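Local atomic coordinates of nitrilotriacetate monooxygenase (Burkholderia pseudomallei, PDB entry 3SDO), a protein that probably acts as a flavin-dependent monooxygenase of the NtaA/SnaA/DszA family, using FMN and molecular oxygen to oxidise its substrate. Residues Tyr316-Pro321 and Leu349-Val354; Tyr107-Gln112 and Asp159-Leu164. One frame throughout, in Å; residues are numbered along the deposited sequence.

Interaction 1: residues Tyr316-Pro321 and Leu349-Val354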
# COMPACT_ATOMS: atom_id res chain seq x y z
N TYR A 316 22.70 -24.24 34.01
CA TYR A 316 21.92 -25.25 34.73
C TYR A 316 21.46 -26.37 33.83
O TYR A 316 21.23 -26.16 32.64
CB TYR A 316 20.70 -24.62 35.40
CG TYR A 316 21.03 -23.45 36.27
CD1 TYR A 316 21.68 -23.61 37.48
CD2 TYR A 316 20.70 -22.16 35.88
CE1 TYR A 316 21.99 -22.54 38.27
CE2 TYR A 316 20.98 -21.08 36.68
CZ TYR A 316 21.65 -21.27 37.86
OH TYR A 316 21.95 -20.18 38.63
N PRO A 317 21.31 -27.59 34.38
CA PRO A 317 20.71 -28.64 33.56
C PRO A 317 19.25 -28.31 33.20
O PRO A 317 18.47 -27.97 34.08
CB PRO A 317 20.78 -29.88 34.45
CG PRO A 317 20.90 -29.34 35.82
CD PRO A 317 21.66 -28.07 35.72
N LEU A 318 18.91 -28.41 31.91
CA LEU A 318 17.57 -28.05 31.43
C LEU A 318 16.48 -28.86 32.10
O LEU A 318 15.43 -28.33 32.45
CB LEU A 318 17.48 -28.20 29.90
CG LEU A 318 18.01 -27.00 29.12
CD1 LEU A 318 18.16 -27.30 27.64
CD2 LEU A 318 17.05 -25.81 29.34
N ASP A 319 16.74 -30.15 32.29
CA ASP A 319 15.73 -31.06 32.80
C ASP A 319 15.92 -31.32 34.29
O ASP A 319 15.27 -32.20 34.85
CB ASP A 319 15.73 -32.34 31.95
CG ASP A 319 15.34 -32.06 30.51
OD1 ASP A 319 14.26 -31.46 30.30
OD2 ASP A 319 16.11 -32.40 29.58
N GLY A 320 16.79 -30.55 34.94
CA GLY A 320 16.84 -30.53 36.39
C GLY A 320 15.80 -29.57 36.94
O GLY A 320 15.17 -28.85 36.18
N PRO A 321 15.61 -29.56 38.28
CA PRO A 321 14.67 -28.63 38.90
C PRO A 321 15.00 -27.18 38.56
O PRO A 321 16.15 -26.86 38.29
CB PRO A 321 14.86 -28.88 40.40
CG PRO A 321 16.21 -29.54 40.54
CD PRO A 321 16.31 -30.39 39.28
N LEU A 349 8.32 -28.03 38.59
CA LEU A 349 8.77 -27.80 37.21
C LEU A 349 10.29 -27.81 37.06
O LEU A 349 11.02 -27.37 37.94
CB LEU A 349 8.22 -26.47 36.66
CG LEU A 349 6.70 -26.34 36.62
CD1 LEU A 349 6.28 -25.07 35.88
CD2 LEU A 349 6.05 -27.56 35.96
N THR A 350 10.73 -28.33 35.92
CA THR A 350 12.13 -28.28 35.55
C THR A 350 12.43 -26.88 34.98
O THR A 350 11.50 -26.11 34.72
CB THR A 350 12.44 -29.35 34.49
OG1 THR A 350 11.67 -29.09 33.30
CG2 THR A 350 12.12 -30.76 35.04
N LEU A 351 13.71 -26.58 34.78
CA LEU A 351 14.11 -25.32 34.18
C LEU A 351 13.54 -25.18 32.77
O LEU A 351 13.11 -24.10 32.39
CB LEU A 351 15.63 -25.20 34.12
CG LEU A 351 16.18 -24.01 33.32
CD1 LEU A 351 15.58 -22.68 33.80
CD2 LEU A 351 17.73 -23.98 33.37
N ARG A 352 13.56 -26.27 32.01
CA ARG A 352 13.02 -26.28 30.65
C ARG A 352 11.53 -25.94 30.69
O ARG A 352 11.08 -25.09 29.95
CB ARG A 352 13.23 -27.63 29.95
CG ARG A 352 12.96 -27.58 28.44
CD ARG A 352 12.79 -28.96 27.83
NE ARG A 352 14.01 -29.77 27.95
CZ ARG A 352 15.01 -29.80 27.06
NH1 ARG A 352 14.98 -29.07 25.96
NH2 ARG A 352 16.06 -30.58 27.30
N GLU A 353 10.79 -26.58 31.59
CA GLU A 353 9.33 -26.36 31.68
C GLU A 353 9.03 -24.93 32.11
O GLU A 353 8.14 -24.30 31.58
CB GLU A 353 8.68 -27.36 32.66
CG GLU A 353 8.63 -28.78 32.13
CD GLU A 353 8.24 -29.81 33.19
OE1 GLU A 353 8.52 -29.60 34.40
OE2 GLU A 353 7.68 -30.86 32.81
N VAL A 354 9.81 -24.40 33.06
CA VAL A 354 9.64 -22.99 33.44
C VAL A 354 9.93 -22.07 32.27
O VAL A 354 9.13 -21.17 32.00
CB VAL A 354 10.51 -22.56 34.63
CG1 VAL A 354 10.49 -21.05 34.76
CG2 VAL A 354 10.03 -23.23 35.91
O HOH W 1 11.93 -30.87 31.41

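Interaction 2: residues Tyr107-Gln112 and Asp159-Leu164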
# COMPACT_ATOMS: atom_id res chain seq x y z
N TYR A 107 -5.23 13.15 4.16
CA TYR A 107 -5.57 13.18 2.73
C TYR A 107 -5.00 11.96 2.00
O TYR A 107 -5.68 11.36 1.15
CB TYR A 107 -5.13 14.50 2.06
CG TYR A 107 -5.86 14.81 0.76
CD1 TYR A 107 -7.13 15.40 0.76
CD2 TYR A 107 -5.29 14.49 -0.47
CE1 TYR A 107 -7.79 15.71 -0.45
CE2 TYR A 107 -5.95 14.77 -1.67
CZ TYR A 107 -7.20 15.38 -1.65
OH TYR A 107 -7.84 15.65 -2.84
N ASN A 108 -3.77 11.57 2.34
CA ASN A 108 -3.15 10.40 1.72
C ASN A 108 -3.83 9.09 2.16
O ASN A 108 -4.01 8.19 1.36
CB ASN A 108 -1.64 10.32 2.06
CG ASN A 108 -0.83 11.41 1.37
OD1 ASN A 108 -1.22 11.90 0.31
ND2 ASN A 108 0.29 11.82 1.98
N VAL A 109 -4.14 8.98 3.45
CA VAL A 109 -4.86 7.82 3.96
C VAL A 109 -6.19 7.66 3.25
O VAL A 109 -6.54 6.58 2.76
CB VAL A 109 -5.06 7.91 5.49
CG1 VAL A 109 -5.98 6.76 6.00
CG2 VAL A 109 -3.68 7.87 6.19
N ALA A 110 -6.93 8.75 3.17
CA ALA A 110 -8.22 8.72 2.50
C ALA A 110 -8.11 8.23 1.05
O ALA A 110 -8.89 7.35 0.62
CB ALA A 110 -8.89 10.10 2.59
N ARG A 111 -7.14 8.76 0.31
CA ARG A 111 -6.95 8.39 -1.10
C ARG A 111 -6.52 6.95 -1.26
O ARG A 111 -7.03 6.25 -2.12
CB ARG A 111 -5.89 9.27 -1.79
CG ARG A 111 -6.28 10.71 -2.06
CD ARG A 111 -5.24 11.38 -2.94
NE ARG A 111 -5.24 10.86 -4.30
CZ ARG A 111 -4.18 10.79 -5.10
NH1 ARG A 111 -2.98 11.16 -4.69
NH2 ARG A 111 -4.33 10.31 -6.32
N GLN A 112 -5.57 6.50 -0.44
CA GLN A 112 -5.00 5.18 -0.63
C GLN A 112 -6.01 4.12 -0.27
O GLN A 112 -6.21 3.19 -1.05
CB GLN A 112 -3.67 5.01 0.13
CG GLN A 112 -2.56 5.86 -0.46
CD GLN A 112 -1.19 5.52 0.09
OE1 GLN A 112 -1.03 5.24 1.27
NE2 GLN A 112 -0.18 5.56 -0.77
N ASP A 159 -11.95 11.60 11.60
CA ASP A 159 -13.04 12.50 11.21
C ASP A 159 -12.72 13.15 9.87
O ASP A 159 -13.60 13.30 9.03
CB ASP A 159 -13.28 13.62 12.23
CG ASP A 159 -13.97 13.14 13.50
OD1 ASP A 159 -14.44 12.00 13.52
OD2 ASP A 159 -14.01 13.93 14.49
N VAL A 160 -11.45 13.52 9.68
CA VAL A 160 -11.01 14.10 8.40
C VAL A 160 -11.10 13.06 7.27
O VAL A 160 -11.67 13.35 6.21
CB VAL A 160 -9.58 14.67 8.50
CG1 VAL A 160 -9.07 15.16 7.12
CG2 VAL A 160 -9.55 15.84 9.50
N VAL A 161 -10.57 11.87 7.50
CA VAL A 161 -10.63 10.82 6.47
C VAL A 161 -12.07 10.55 6.04
O VAL A 161 -12.38 10.62 4.85
CB VAL A 161 -9.92 9.55 6.92
CG1 VAL A 161 -10.14 8.39 5.89
CG2 VAL A 161 -8.45 9.83 7.05
N GLN A 162 -12.95 10.31 7.01
CA GLN A 162 -14.34 10.03 6.71
C GLN A 162 -15.06 11.20 6.03
O GLN A 162 -15.85 10.99 5.12
CB GLN A 162 -15.08 9.56 7.98
CG GLN A 162 -14.67 8.16 8.40
CD GLN A 162 -15.42 7.68 9.61
OE1 GLN A 162 -15.72 8.46 10.50
NE2 GLN A 162 -15.74 6.39 9.66
N GLY A 163 -14.79 12.44 6.46
CA GLY A 163 -15.25 13.62 5.76
C GLY A 163 -14.81 13.66 4.30
O GLY A 163 -15.62 13.93 3.40
N LEU A 164 -13.54 13.38 4.06
CA LEU A 164 -13.02 13.33 2.67
C LEU A 164 -13.70 12.26 1.84
O LEU A 164 -13.96 12.45 0.64
CB LEU A 164 -11.51 13.11 2.65
CG LEU A 164 -10.66 14.28 3.15
CD1 LEU A 164 -9.23 13.81 3.38
CD2 LEU A 164 -10.68 15.45 2.18

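Interaction 1: residues Tyr316-Pro321 and Leu349-Val354
Leu318 and Gly320 turn their carbonyls onto the first turn of the helix that begins at Leu351. Arg352 N bonds to Leu318 O at 2.8 Å, and Leu351 N bonds to Gly320 O at 3.0 Å. Pro317 to Gly320 form a type I beta turn, which brings the two oxygens to the helix start. They take up N-H groups that have no acceptor within the helix.

The side chains add a salt bridge. Arg352 grips the Asp319 carboxylate side-on with two nitrogens. NE meets OD1 of Asp319 at 2.9 Å and almost straight (179°), and NH2 of Arg352 meets OD2 of Asp319 at 2.9 Å. Both oxygens are met on their syn sides, and the carboxylate and guanidinium planes lie 26° apart. The Arg352 chain bends at chi3 (-64°), which sets NE toward the acid. Leu318 CB lies over one guanidinium face, 3.8 Å from NH2 of Arg352 and offset toward the rim.

Thr350 is the N-cap and forms a capping box with Glu353. Its OG1 accepts from Glu353 N, and Glu353 OE1 accepts from Thr350 N. One water joins Thr350 OG1 to Asp319 OD1, linking the cap to the salt bridge. On the apolar side, Leu351 CD2 reaches Tyr316 CB at 3.7 Å.

The contact lies near the surface. Leu351 also packs on Leu301 and Leu304 of helix 297-307, and Leu318 and Arg352 touch Pro297 there. Leu349 and Val354 rest on helix 334-346.

Interaction 2: residues Tyr107-Gln112 and Asp159-Leu164
Leu164 and Tyr107 cross at about a right angle. Both methyls of Leu164 come against CD1 of Tyr107, with Leu164 CD1 3.7 Å from it. CD2 of Leu164 also reaches Tyr107 CE1, at 3.9 Å. The CB bond of Tyr107 starts away from the other helix, and CG, anti to the backbone N (chi1 -160°), brings the ring back to Leu164.

Ala110 is set between two partners. Its CB touches Leu164 CD1 at 3.8 Å and Val161 CG1 at 3.9 Å. The other methyl of Val161, CG2, meets Val109 CG1 at 4.1 Å, and these two valines also cross at about a right angle. The axes of the two short helix segments approach to 8.8 Å, with a crossing angle of -47°. The small Ala110 lies where the backbones come nearest, facing Val161.

Tyr107 OH bonds to Pro203 O, and the Ala110 carbonyl accepts from Trp165 NE1. Helix 106-119 also meets the second subunit: Tyr107 packs on Asn139 of that subunit, and Arg111 forms a salt bridge with its Asp61, a predicted FMN-binding residue.

No hydrogen bond links the two segments. Buried apolar side chains carry the contact, so it depends on shape fit and exclusion of water.

In the fold
Interaction 2 comes first along the chain. Helix 106-119 leads to strand 124-129, and the chain then returns through helix 150-165. The contact closes this loop, joining two helices beside the parallel strands of the luciferase-like, TIM-barrel fold. The chain then continues through strands 215-218, 235-238 and 268-277. Interaction 1 follows, joining the loop after helix 297-307 to the start of helix 351-363 and so closing a loop that holds helix 334-346. The two loops are in series and neither nest nor cross. The centres of interactions 1 and 2 are about 54 Å apart, on opposite sides of the chain's centre, and the two contacts do not touch.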